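Local coordinates for protein aldo-keto reductase AKR2E4 (PDB 3WCZ) that reduces 3-dehydroecdysone with NADPH as cosubstrate, an activity that may help regulate molting in the silkworm, at residues 15-27 with 250-262. Residues are numbered along the deposited sequence; the frame is centred on the assembly and turned at random.
Sequences TIPIVALGTGRGT and IDRGLIPIPKSTN. With NAP (NADP nicotinamide-adenine-dinucleotide phosphate), chain B.
Lys259 and Thr27 meet where the TIM barrel of this aldo-keto reductase closes, the first strand (21-22) lying beside the last (255-256), and they show how a barrel seam can double as a cofactor site. The ammonium NZ of Lys259 donates to Thr27 OG1 at 3.0 Å and to O3X of the NADP 2'-phosphate at 2.8 Å, the two side chains running past each other in opposite directions. With CG anti to the backbone N (chi1 172°) and a single bend at chi2, the lysine lays CG beside Gly22 O and carries NZ on to the phosphate. An alanine here would probably deprive O3X of this ammonium's positive charge and Thr27 OG1 of this donor. The same phosphate takes hydrogen bonds from Ser260 OG (2.6 Å to O2X) and the backbone N of Thr261; Ser260 OG also accepts from Asn262 N, an ST turn that positions it.

Behind this shell, Ala20 N donates to Pro256 O almost straight, and Gly22 N reaches Pro258 O from above the carbonyl plane. Gly22 CA lies 3.3 Å from NADP O2D. Further along, Ile255 sends CD1 to Ile16 CG2, while the side chains of Ile250 and Ile18 cross at about a right angle, CD1 against CG1. One water joins the two segments, donating to Gly22 O at 2.8 Å and to Ser260 O at 3.1 Å.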
ATOM      1  N   THR A  15      11.249  -8.026   8.403  1.00 14.81           N
ATOM      2  CA  THR A  15       9.971  -7.863   9.059  1.00 14.47           C
ATOM      3  C   THR A  15       9.357  -6.534   8.673  1.00 13.38           C
ATOM      4  O   THR A  15      10.063  -5.541   8.507  1.00 15.91           O
ATOM      5  CB  THR A  15      10.083  -7.946  10.574  1.00 19.13           C
ATOM      6  OG1 THR A  15      11.187  -7.154  10.976  1.00 18.08           O
ATOM      7  CG2 THR A  15      10.315  -9.400  11.004  1.00 21.85           C
ATOM      8  N   ILE A  16       8.057  -6.568   8.482  1.00 12.58           N
ATOM      9  CA  ILE A  16       7.334  -5.399   8.013  1.00 10.34           C
ATOM     10  C   ILE A  16       6.160  -5.129   8.951  1.00 12.33           C
ATOM     11  O   ILE A  16       5.374  -6.040   9.271  1.00 12.32           O
ATOM     12  CB  ILE A  16       6.855  -5.642   6.592  1.00 10.74           C
ATOM     13  CG1 ILE A  16       6.259  -4.390   5.973  1.00 10.95           C
ATOM     14  CG2 ILE A  16       5.886  -6.809   6.518  1.00 13.70           C
ATOM     15  CD1 ILE A  16       6.035  -4.524   4.468  1.00 10.84           C
ATOM     16  N   PRO A  17       6.034  -3.878   9.413  1.00  8.70           N
ATOM     17  CA  PRO A  17       4.876  -3.567  10.256  1.00  7.87           C
ATOM     18  C   PRO A  17       3.607  -3.694   9.464  1.00  8.70           C
ATOM     19  O   PRO A  17       3.564  -3.254   8.309  1.00  9.52           O
ATOM     20  CB  PRO A  17       5.112  -2.107  10.670  1.00  9.47           C
ATOM     21  CG  PRO A  17       6.603  -1.886  10.440  1.00 10.16           C
ATOM     22  CD  PRO A  17       6.957  -2.743   9.267  1.00 10.43           C
ATOM     23  N   ILE A  18       2.558  -4.245  10.066  1.00  8.77           N
ATOM     24  CA  ILE A  18       1.375  -4.630   9.326  1.00  9.24           C
ATOM     25  C   ILE A  18       0.297  -3.544   9.163  1.00  8.40           C
ATOM     26  O   ILE A  18      -0.756  -3.809   8.631  1.00 10.27           O
ATOM     27  CB  ILE A  18       0.761  -5.934   9.882  1.00 11.00           C
ATOM     28  CG1 ILE A  18       0.173  -5.696  11.256  1.00 11.85           C
ATOM     29  CG2 ILE A  18       1.843  -7.015   9.882  1.00 17.65           C
ATOM     30  CD1 ILE A  18      -0.284  -6.994  11.878  1.00 17.96           C
ATOM     31  N   VAL A  19       0.580  -2.321   9.614  1.00  8.48           N
ATOM     32  CA  VAL A  19      -0.207  -1.151   9.226  1.00  8.21           C
ATOM     33  C   VAL A  19       0.751  -0.131   8.630  1.00  7.38           C
ATOM     34  O   VAL A  19       1.778   0.144   9.222  1.00  8.56           O
ATOM     35  CB  VAL A  19      -0.959  -0.518  10.415  1.00  8.87           C
ATOM     36  CG1 VAL A  19      -1.743   0.665   9.962  1.00  8.72           C
ATOM     37  CG2 VAL A  19      -1.877  -1.565  11.106  1.00  9.67           C
ATOM     38  N   ALA A  20       0.410   0.413   7.464  1.00  7.36           N
ATOM     39  CA  ALA A  20       1.180   1.475   6.826  1.00  6.83           C
ATOM     40  C   ALA A  20       0.355   2.725   6.681  1.00  6.38           C
ATOM     41  O   ALA A  20      -0.830   2.662   6.347  1.00  8.30           O
ATOM     42  CB  ALA A  20       1.669   1.021   5.449  1.00  7.77           C
ATOM     43  N   LEU A  21       0.988   3.867   6.917  1.00  6.91           N
ATOM     44  CA  LEU A  21       0.354   5.141   6.583  1.00  7.55           C
ATOM     45  C   LEU A  21       0.347   5.367   5.080  1.00  7.82           C
ATOM     46  O   LEU A  21       1.405   5.345   4.451  1.00  7.46           O
ATOM     47  CB  LEU A  21       1.068   6.303   7.255  1.00  8.48           C
ATOM     48  CG  LEU A  21       0.460   7.680   6.933  1.00  8.31           C
ATOM     49  CD1 LEU A  21      -0.892   7.879   7.638  1.00 10.88           C
ATOM     50  CD2 LEU A  21       1.386   8.809   7.281  1.00  9.87           C
ATOM     51  N   GLY A  22      -0.822   5.582   4.502  1.00  7.05           N
ATOM     52  CA  GLY A  22      -0.891   5.966   3.110  1.00  7.53           C
ATOM     53  C   GLY A  22      -0.608   7.432   2.879  1.00  7.86           C
ATOM     54  O   GLY A  22      -1.061   8.290   3.646  1.00  8.49           O
ATOM     55  N   THR A  23       0.154   7.717   1.829  1.00  7.94           N
ATOM     56  CA  THR A  23       0.484   9.097   1.462  1.00  9.22           C
ATOM     57  C   THR A  23       0.107   9.421   0.035  1.00  8.53           C
ATOM     58  O   THR A  23       0.548  10.445  -0.506  1.00 10.45           O
ATOM     59  CB  THR A  23       1.967   9.424   1.719  1.00  8.79           C
ATOM     60  OG1 THR A  23       2.821   8.688   0.826  1.00  8.04           O
ATOM     61  CG2 THR A  23       2.368   9.132   3.176  1.00  9.54           C
ATOM     62  N   GLY A  24      -0.730   8.606  -0.582  1.00  9.27           N
ATOM     63  CA  GLY A  24      -1.312   8.991  -1.856  1.00  8.80           C
ATOM     64  C   GLY A  24      -2.299  10.118  -1.630  1.00 10.10           C
ATOM     65  O   GLY A  24      -2.874  10.280  -0.527  1.00 10.64           O
ATOM     66  N   ARG A  25      -2.528  10.906  -2.679  1.00 13.18           N
ATOM     67  CA  ARG A  25      -3.301  12.130  -2.567  1.00 14.47           C
ATOM     68  C   ARG A  25      -4.647  12.061  -3.272  1.00 15.60           C
ATOM     69  O   ARG A  25      -5.301  13.101  -3.446  1.00 15.32           O
ATOM     70  CB  ARG A  25      -2.516  13.285  -3.179  1.00 15.71           C
ATOM     71  CG  ARG A  25      -1.105  13.417  -2.652  1.00 22.10           C
ATOM     72  CD  ARG A  25      -1.145  13.759  -1.209  1.00 22.24           C
ATOM     73  NE  ARG A  25      -1.588  15.137  -0.986  1.00 26.93           N
ATOM     74  CZ  ARG A  25      -2.292  15.544   0.071  1.00 25.95           C
ATOM     75  NH1 ARG A  25      -2.686  14.672   1.034  1.00 20.80           N
ATOM     76  NH2 ARG A  25      -2.624  16.838   0.150  1.00 20.00           N
ATOM     77  N   GLY A  26      -5.082  10.869  -3.666  1.00 15.45           N
ATOM     78  CA  GLY A  26      -6.359  10.728  -4.348  1.00 14.93           C
ATOM     79  C   GLY A  26      -7.550  11.298  -3.585  1.00 14.81           C
ATOM     80  O   GLY A  26      -8.512  11.773  -4.188  1.00 16.05           O
ATOM     81  N   THR A  27      -7.505  11.282  -2.258  1.00 13.37           N
ATOM     82  CA  THR A  27      -8.627  11.774  -1.470  1.00 13.73           C
ATOM     83  C   THR A  27      -8.427  13.206  -0.981  1.00 13.14           C
ATOM     84  O   THR A  27      -9.277  13.728  -0.255  1.00 16.01           O
ATOM     85  CB  THR A  27      -8.892  10.873  -0.262  1.00 13.26           C
ATOM     86  OG1 THR A  27      -7.792  10.935   0.657  1.00 12.43           O
ATOM     87  CG2 THR A  27      -9.144   9.431  -0.692  1.00 14.55           C
ATOM     88  N   ILE A 250      -6.778  -6.975   8.361  1.00  7.45           N
ATOM     89  CA  ILE A 250      -5.818  -7.655   9.229  1.00  8.07           C
ATOM     90  C   ILE A 250      -6.211  -9.136   9.404  1.00  7.79           C
ATOM     91  O   ILE A 250      -5.357 -10.034   9.374  1.00  8.63           O
ATOM     92  CB  ILE A 250      -5.708  -6.949  10.610  1.00  7.87           C
ATOM     93  CG1 ILE A 250      -5.145  -5.522  10.509  1.00 11.27           C
ATOM     94  CG2 ILE A 250      -4.894  -7.796  11.585  1.00  9.05           C
ATOM     95  CD1 ILE A 250      -3.688  -5.485  10.187  1.00 11.67           C
ATOM     96  N   ASP A 251      -7.485  -9.416   9.679  1.00  8.27           N
ATOM     97  CA  ASP A 251      -7.928 -10.789   9.882  1.00  8.32           C
ATOM     98  C   ASP A 251      -7.895 -11.656   8.637  1.00  8.62           C
ATOM     99  O   ASP A 251      -7.907 -12.893   8.728  1.00 10.18           O
ATOM    100  CB  ASP A 251      -9.335 -10.799  10.508  1.00  9.77           C
ATOM    101  CG  ASP A 251      -9.303 -10.600  12.011  1.00 11.52           C
ATOM    102  OD1 ASP A 251      -8.493 -11.269  12.667  1.00 11.52           O
ATOM    103  OD2 ASP A 251     -10.040  -9.717  12.514  1.00 10.60           O
ATOM    104  N   ARG A 252      -7.796 -11.019   7.473  1.00  7.81           N
ATOM    105  CA  ARG A 252      -7.528 -11.722   6.227  1.00  8.49           C
ATOM    106  C   ARG A 252      -6.025 -11.873   5.967  1.00  7.82           C
ATOM    107  O   ARG A 252      -5.638 -12.358   4.902  1.00  9.44           O
ATOM    108  CB  ARG A 252      -8.238 -11.054   5.058  1.00  9.47           C
ATOM    109  CG  ARG A 252      -9.748 -11.287   5.097  1.00  9.01           C
ATOM    110  CD  ARG A 252     -10.423 -10.707   3.884  1.00  9.21           C
ATOM    111  NE  ARG A 252      -9.886 -11.289   2.665  1.00 10.26           N
ATOM    112  CZ  ARG A 252      -9.974 -10.737   1.473  1.00  9.20           C
ATOM    113  NH1 ARG A 252     -10.609  -9.605   1.307  1.00  9.47           N
ATOM    114  NH2 ARG A 252      -9.387 -11.306   0.438  1.00  9.84           N
ATOM    115  N   GLY A 253      -5.190 -11.460   6.918  1.00  7.57           N
ATOM    116  CA  GLY A 253      -3.744 -11.591   6.820  1.00  7.52           C
ATOM    117  C   GLY A 253      -3.078 -10.525   5.983  1.00  7.63           C
ATOM    118  O   GLY A 253      -1.966 -10.742   5.495  1.00  9.39           O
ATOM    119  N   LEU A 254      -3.734  -9.391   5.797  1.00  6.60           N
ATOM    120  CA  LEU A 254      -3.284  -8.319   4.909  1.00  6.84           C
ATOM    121  C   LEU A 254      -2.681  -7.176   5.713  1.00  8.42           C
ATOM    122  O   LEU A 254      -2.889  -7.063   6.932  1.00  9.26           O
ATOM    123  CB  LEU A 254      -4.469  -7.805   4.089  1.00  8.03           C
ATOM    124  CG  LEU A 254      -5.353  -8.892   3.479  1.00  7.19           C
ATOM    125  CD1 LEU A 254      -6.510  -8.281   2.709  1.00 10.08           C
ATOM    126  CD2 LEU A 254      -4.549  -9.819   2.602  1.00 10.72           C
ATOM    127  N   ILE A 255      -1.920  -6.339   5.008  1.00  7.78           N
ATOM    128  CA  ILE A 255      -1.281  -5.151   5.543  1.00  8.10           C
ATOM    129  C   ILE A 255      -2.041  -3.947   4.993  1.00  7.35           C
ATOM    130  O   ILE A 255      -1.799  -3.535   3.861  1.00  8.54           O
ATOM    131  CB  ILE A 255       0.194  -5.103   5.111  1.00  8.59           C
ATOM    132  CG1 ILE A 255       0.944  -6.318   5.676  1.00  8.97           C
ATOM    133  CG2 ILE A 255       0.833  -3.789   5.517  1.00  8.69           C
ATOM    134  CD1 ILE A 255       2.279  -6.605   4.932  1.00 14.17           C
ATOM    135  N   PRO A 256      -3.009  -3.404   5.755  1.00  7.54           N
ATOM    136  CA  PRO A 256      -3.757  -2.261   5.234  1.00  7.23           C
ATOM    137  C   PRO A 256      -2.930  -0.980   5.229  1.00  7.54           C
ATOM    138  O   PRO A 256      -1.996  -0.818   6.030  1.00  7.87           O
ATOM    139  CB  PRO A 256      -4.926  -2.143   6.219  1.00  8.11           C
ATOM    140  CG  PRO A 256      -4.373  -2.690   7.490  1.00  9.57           C
ATOM    141  CD  PRO A 256      -3.495  -3.826   7.088  1.00  8.89           C
ATOM    142  N   ILE A 257      -3.267  -0.113   4.278  1.00  6.79           N
ATOM    143  CA  ILE A 257      -2.581   1.154   4.092  1.00  8.48           C
ATOM    144  C   ILE A 257      -3.545   2.334   4.273  1.00  7.96           C
ATOM    145  O   ILE A 257      -3.843   3.066   3.319  1.00  7.95           O
ATOM    146  CB  ILE A 257      -1.943   1.258   2.684  1.00  7.29           C
ATOM    147  CG1 ILE A 257      -1.253  -0.042   2.268  1.00  8.22           C
ATOM    148  CG2 ILE A 257      -0.949   2.416   2.639  1.00  8.51           C
ATOM    149  CD1 ILE A 257      -0.829  -0.013   0.809  1.00  8.15           C
ATOM    150  N   PRO A 258      -4.053   2.542   5.489  1.00  7.24           N
ATOM    151  CA  PRO A 258      -4.991   3.656   5.672  1.00  7.82           C
ATOM    152  C   PRO A 258      -4.309   5.009   5.468  1.00  6.33           C
ATOM    153  O   PRO A 258      -3.300   5.317   6.116  1.00  7.78           O
ATOM    154  CB  PRO A 258      -5.450   3.486   7.128  1.00  7.41           C
ATOM    155  CG  PRO A 258      -4.336   2.793   7.790  1.00  7.95           C
ATOM    156  CD  PRO A 258      -3.817   1.828   6.752  1.00  8.05           C
ATOM    157  N   LYS A 259      -4.878   5.835   4.589  1.00  8.07           N
ATOM    158  CA  LYS A 259      -4.441   7.220   4.425  1.00  7.22           C
ATOM    159  C   LYS A 259      -5.260   8.119   5.367  1.00  8.25           C
ATOM    160  O   LYS A 259      -6.492   8.056   5.429  1.00  9.25           O
ATOM    161  CB  LYS A 259      -4.626   7.709   2.988  1.00  8.27           C
ATOM    162  CG  LYS A 259      -4.361   9.205   2.791  1.00  8.63           C
ATOM    163  CD  LYS A 259      -5.604  10.063   2.996  1.00  9.52           C
ATOM    164  CE  LYS A 259      -5.324  11.528   2.756  1.00  9.90           C
ATOM    165  NZ  LYS A 259      -6.579  12.356   2.986  1.00 11.17           N
ATOM    166  N   SER A 260      -4.551   8.959   6.102  1.00  9.42           N
ATOM    167  CA  SER A 260      -5.207  10.051   6.815  1.00  9.87           C
ATOM    168  C   SER A 260      -4.224  11.172   6.949  1.00  9.70           C
ATOM    169  O   SER A 260      -3.014  10.959   7.038  1.00 10.45           O
ATOM    170  CB  SER A 260      -5.669   9.606   8.196  1.00  9.39           C
ATOM    171  OG  SER A 260      -6.351  10.657   8.895  1.00 10.84           O
ATOM    172  N   THR A 261      -4.766  12.385   6.982  1.00  9.37           N
ATOM    173  CA  THR A 261      -3.998  13.548   7.362  1.00 11.07           C
ATOM    174  C   THR A 261      -4.568  14.197   8.636  1.00 11.58           C
ATOM    175  O   THR A 261      -4.199  15.327   8.971  1.00 14.60           O
ATOM    176  CB  THR A 261      -3.910  14.580   6.235  1.00 11.84           C
ATOM    177  OG1 THR A 261      -5.231  14.896   5.786  1.00 15.22           O
ATOM    178  CG2 THR A 261      -3.081  14.035   5.087  1.00 11.93           C
ATOM    179  N   ASN A 262      -5.409  13.469   9.355  1.00 10.84           N
ATOM    180  CA  ASN A 262      -6.046  13.951  10.592  1.00 12.18           C
ATOM    181  C   ASN A 262      -5.412  13.261  11.790  1.00 12.95           C
ATOM    182  O   ASN A 262      -5.347  12.044  11.826  1.00 11.45           O
ATOM    183  CB  ASN A 262      -7.555  13.623  10.538  1.00 11.23           C
ATOM    184  CG  ASN A 262      -8.317  13.952  11.838  1.00 11.16           C
ATOM    185  OD1 ASN A 262      -8.397  13.158  12.750  1.00 12.03           O
ATOM    186  ND2 ASN A 262      -8.902  15.143  11.872  1.00 18.06           N
TER
HETATM  187  PA  NAP B 401      -8.084   5.283   1.958  1.00  7.92           P
HETATM  188  O1A NAP B 401      -7.078   5.086   3.014  1.00  9.16           O
HETATM  189  O2A NAP B 401      -8.796   4.192   1.322  1.00  8.11           O
HETATM  190  O5B NAP B 401      -9.133   6.384   2.308  1.00  8.86           O
HETATM  191  C5B NAP B 401      -8.741   7.632   2.796  1.00  9.54           C
HETATM  192  C4B NAP B 401      -9.899   8.540   3.181  1.00  8.79           C
HETATM  193  O4B NAP B 401     -10.528   8.034   4.375  1.00 10.31           O
HETATM  194  C3B NAP B 401      -9.569   9.961   3.429  1.00 10.82           C
HETATM  195  O3B NAP B 401     -10.635  10.728   2.923  1.00 11.36           O
HETATM  196  C2B NAP B 401      -9.478  10.030   4.877  1.00  9.96           C
HETATM  197  O2B NAP B 401      -9.705  11.318   5.416  1.00 10.80           O
HETATM  198  C1B NAP B 401     -10.530   9.057   5.341  1.00 11.14           C
HETATM  199  N9A NAP B 401     -10.306   8.407   6.614  1.00 10.79           N
HETATM  200  C8A NAP B 401      -9.123   7.932   7.058  1.00  9.16           C
HETATM  201  N7A NAP B 401      -9.261   7.288   8.198  1.00 10.16           N
HETATM  202  C5A NAP B 401     -10.588   7.341   8.539  1.00 11.09           C
HETATM  203  C6A NAP B 401     -11.325   6.847   9.620  1.00 11.83           C
HETATM  204  N6A NAP B 401     -10.770   6.153  10.698  1.00 13.84           N
HETATM  205  N1A NAP B 401     -12.646   7.100   9.611  1.00 15.35           N
HETATM  206  C2A NAP B 401     -13.216   7.768   8.609  1.00 13.05           C
HETATM  207  N3A NAP B 401     -12.543   8.246   7.549  1.00 13.04           N
HETATM  208  C4A NAP B 401     -11.222   8.016   7.512  1.00 11.35           C
HETATM  209  O3  NAP B 401      -7.325   6.121   0.796  1.00  9.84           O
HETATM  210  PN  NAP B 401      -6.428   5.858  -0.494  1.00  8.29           P
HETATM  211  O1N NAP B 401      -5.503   7.018  -0.552  1.00  9.32           O
HETATM  212  O2N NAP B 401      -7.340   5.594  -1.639  1.00  9.53           O
HETATM  213  O5D NAP B 401      -5.620   4.513  -0.236  1.00  7.70           O
HETATM  214  C5D NAP B 401      -4.717   4.411   0.813  1.00  8.81           C
HETATM  215  C4D NAP B 401      -3.236   4.373   0.413  1.00  7.95           C
HETATM  216  O4D NAP B 401      -2.941   3.224  -0.360  1.00  8.14           O
HETATM  217  C3D NAP B 401      -2.791   5.502  -0.460  1.00  6.71           C
HETATM  218  O3D NAP B 401      -2.707   6.731   0.234  1.00  7.48           O
HETATM  219  C2D NAP B 401      -1.544   4.991  -0.984  1.00  8.19           C
HETATM  220  O2D NAP B 401      -0.539   5.027  -0.010  1.00  7.76           O
HETATM  221  C1D NAP B 401      -1.932   3.567  -1.317  1.00  8.41           C
HETATM  222  N1N NAP B 401      -2.447   3.275  -2.660  1.00  8.48           N
HETATM  223  C2N NAP B 401      -1.685   2.602  -3.543  1.00  7.55           C
HETATM  224  C3N NAP B 401      -2.174   2.314  -4.792  1.00  9.28           C
HETATM  225  C7N NAP B 401      -1.293   1.526  -5.686  1.00  9.39           C
HETATM  226  O7N NAP B 401      -0.368   0.797  -5.252  1.00 10.19           O
HETATM  227  N7N NAP B 401      -1.626   1.518  -6.993  1.00  5.79           N
HETATM  228  C4N NAP B 401      -3.438   2.774  -5.206  1.00  9.17           C
HETATM  229  C5N NAP B 401      -4.233   3.459  -4.277  1.00  9.24           C
HETATM  230  C6N NAP B 401      -3.693   3.684  -3.017  1.00  9.66           C
HETATM  231  P2B NAP B 401      -8.658  12.043   6.387  1.00 11.61           P
HETATM  232  O1X NAP B 401      -9.299  13.423   6.628  1.00 13.70           O
HETATM  233  O2X NAP B 401      -8.596  11.279   7.637  1.00 11.72           O
HETATM  234  O3X NAP B 401      -7.346  12.126   5.648  1.00 12.36           O
HETATM  235  O   HOH W   1      -1.372  10.982   4.459  1.00 10.94           O